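Side-chain contact in endoglucanase (Clostridium thermocellum, PDB 2E4T), which hydrolyses internal beta-1,4-glucosidic links of cellulose and probably of xyloglucan through its family 44 glycoside hydrolase module, which contains a TIM-like barrel: residues 265-268 with 269-273. Residues are numbered along the deposited sequence; the frame is centred on the assembly and turned at random.
Sequences MKKA and SDEEG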
ATOM      1  N   MET A 265     -17.957  -4.754 -10.671  1.00  6.61           N
ATOM      2  CA  MET A 265     -18.293  -4.373  -9.283  1.00  6.73           C
ATOM      3  C   MET A 265     -19.295  -3.198  -9.270  1.00  6.55           C
ATOM      4  O   MET A 265     -20.160  -3.165  -8.405  1.00  7.29           O
ATOM      5  CB  MET A 265     -17.022  -4.017  -8.499  1.00  6.58           C
ATOM      6  CG  MET A 265     -16.104  -5.249  -8.274  1.00  6.60           C
ATOM      7  SD  MET A 265     -16.871  -6.652  -7.457  1.00  7.72           S
ATOM      8  CE  MET A 265     -17.114  -5.982  -5.796  1.00 10.20           C
ATOM      9  N   LYS A 266     -19.190  -2.271 -10.224  1.00  6.67           N
ATOM     10  CA  LYS A 266     -20.177  -1.187 -10.310  1.00  7.44           C
ATOM     11  C   LYS A 266     -21.558  -1.781 -10.650  1.00  7.41           C
ATOM     12  O   LYS A 266     -22.558  -1.393 -10.054  1.00  8.10           O
ATOM     13  CB  LYS A 266     -19.770  -0.158 -11.356  1.00  8.09           C
ATOM     14  CG  LYS A 266     -20.827   0.962 -11.427  1.00 11.28           C
ATOM     15  CD  LYS A 266     -20.412   2.223 -12.052  1.00 14.25           C
ATOM     16  CE  LYS A 266     -21.451   3.326 -11.736  1.00 16.91           C
ATOM     17  NZ  LYS A 266     -22.715   3.027 -12.433  1.00 17.13           N
ATOM     18  N   LYS A 267     -21.611  -2.705 -11.619  1.00  7.64           N
ATOM     19  CA  LYS A 267     -22.884  -3.298 -12.015  1.00  8.44           C
ATOM     20  C   LYS A 267     -23.526  -3.981 -10.801  1.00  7.84           C
ATOM     21  O   LYS A 267     -24.736  -3.856 -10.557  1.00  8.41           O
ATOM     22  CB  LYS A 267     -22.651  -4.297 -13.165  1.00  9.91           C
ATOM     23  CG  LYS A 267     -23.824  -5.145 -13.618  1.00 12.93           C
ATOM     24  CD  LYS A 267     -23.485  -6.102 -14.775  1.00 15.11           C
ATOM     25  CE  LYS A 267     -24.729  -6.742 -15.342  1.00 17.40           C
ATOM     26  NZ  LYS A 267     -25.135  -7.885 -14.468  1.00 27.45           N
ATOM     27  N   ALA A 268     -22.723  -4.785 -10.067  1.00  7.68           N
ATOM     28  CA  ALA A 268     -23.254  -5.473  -8.919  1.00  7.75           C
ATOM     29  C   ALA A 268     -23.734  -4.487  -7.878  1.00  7.32           C
ATOM     30  O   ALA A 268     -24.771  -4.717  -7.199  1.00  8.57           O
ATOM     31  CB  ALA A 268     -22.212  -6.406  -8.307  1.00  8.63           C
ATOM     32  N   SER A 269     -22.986  -3.396  -7.640  1.00  7.26           N
ATOM     33  CA  SER A 269     -23.389  -2.377  -6.674  1.00  7.24           C
ATOM     34  C   SER A 269     -24.700  -1.698  -7.126  1.00  7.72           C
ATOM     35  O   SER A 269     -25.565  -1.435  -6.280  1.00  8.76           O
ATOM     36  CB  SER A 269     -22.278  -1.329  -6.582  1.00  7.51           C
ATOM     37  OG  SER A 269     -21.077  -1.956  -6.062  1.00  7.66           O
ATOM     38  N   ASP A 270     -24.825  -1.395  -8.417  1.00  8.32           N
ATOM     39  CA  ASP A 270     -26.052  -0.781  -8.957  1.00  9.46           C
ATOM     40  C   ASP A 270     -27.231  -1.707  -8.785  1.00  8.84           C
ATOM     41  O   ASP A 270     -28.339  -1.206  -8.521  1.00 10.61           O
ATOM     42  CB  ASP A 270     -25.820  -0.405 -10.401  1.00 10.92           C
ATOM     43  CG  ASP A 270     -24.935   0.842 -10.573  1.00 12.31           C
ATOM     44  OD1 ASP A 270     -24.636   1.525  -9.568  1.00 14.86           O
ATOM     45  OD2 ASP A 270     -24.552   1.100 -11.718  1.00 16.30           O
ATOM     46  N   GLU A 271     -27.033  -3.012  -8.924  1.00  9.07           N
ATOM     47  CA  GLU A 271     -28.121  -3.966  -8.713  1.00  9.29           C
ATOM     48  C   GLU A 271     -28.474  -4.083  -7.260  1.00  8.22           C
ATOM     49  O   GLU A 271     -29.676  -4.228  -6.888  1.00  9.25           O
ATOM     50  CB  GLU A 271     -27.744  -5.320  -9.276  1.00 11.02           C
ATOM     51  CG  GLU A 271     -27.619  -5.296 -10.798  1.00 13.11           C
ATOM     52  CD  GLU A 271     -26.992  -6.522 -11.417  1.00 16.27           C
ATOM     53  OE1 GLU A 271     -26.631  -7.440 -10.662  1.00 24.14           O
ATOM     54  OE2 GLU A 271     -26.874  -6.588 -12.669  1.00 19.48           O
ATOM     55  N   GLU A 272     -27.480  -4.039  -6.368  1.00  8.86           N
ATOM     56  CA  GLU A 272     -27.702  -4.203  -4.961  1.00  8.55           C
ATOM     57  C   GLU A 272     -28.266  -2.939  -4.287  1.00  8.90           C
ATOM     58  O   GLU A 272     -28.994  -2.997  -3.292  1.00  9.91           O
ATOM     59  CB  GLU A 272     -26.393  -4.597  -4.236  1.00  9.69           C
ATOM     60  CG  GLU A 272     -26.452  -4.750  -2.767  1.00 11.74           C
ATOM     61  CD  GLU A 272     -27.336  -5.881  -2.270  1.00 14.09           C
ATOM     62  OE1 GLU A 272     -27.716  -6.791  -3.036  1.00 14.53           O
ATOM     63  OE2 GLU A 272     -27.694  -5.864  -1.069  1.00 20.46           O
ATOM     64  N   GLY A 273     -27.873  -1.768  -4.800  1.00  9.40           N
ATOM     65  CA  GLY A 273     -28.256  -0.479  -4.268  1.00 10.20           C
ATOM     66  C   GLY A 273     -27.298   0.135  -3.272  1.00 10.39           C
ATOM     67  O   GLY A 273     -27.670   1.067  -2.562  1.00 11.64           O
TER
HETATM   68  O   HOH W   1     -24.087  -8.348 -11.348  1.00 23.43           O
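Ser-269 and Met-265 make the tight, buried side of the last two turns of helix 257-272. The Met-265 carbonyl O takes two bonds from one residue: the backbone N of Ser-269 at 2.9 Å and, from the opposite face of the carbonyl plane, its OG at 2.8 Å. Each donor is tilted from that plane, and the carbonyl O thus accepts both bonds, one on each face. With chi1 at -64°, OG lies beside its own backbone N and is brought back over the preceding turn; Leu-276 N and Tyr-350 OH also bond to it, which satisfies a hydroxyl shut off from solvent.

The outward side is looser and is held by two consecutive i to i+4 salt bridges. Lys-266 NZ meets Asp-270 OD2 at 2.8 Å, on the syn lone pair of the carboxylate. One residue on, Lys-267 NZ reaches Glu-271 OE2, also at 2.8 Å, from the syn side but 19° out of plane. Each lysine runs extended to CE and bends at its last torsion, chi4 -81° in Lys-267, which turns the ammonium onto its acid. A water donates to Glu-271 OE1 (2.8 Å) and bonds weakly to Lys-267 NZ, bridging the second pair on its exposed flank.

Gly-273 leaves helical geometry with positive phi, while its N still bonds to Ser-269 O. The contact thus forms the C-terminal end of helix 257-272, whose Met-265 and Ala-268 pack on Val-212 of helix 204-221, just before the chain turns toward strand 279-284 of the eight-stranded parallel barrel.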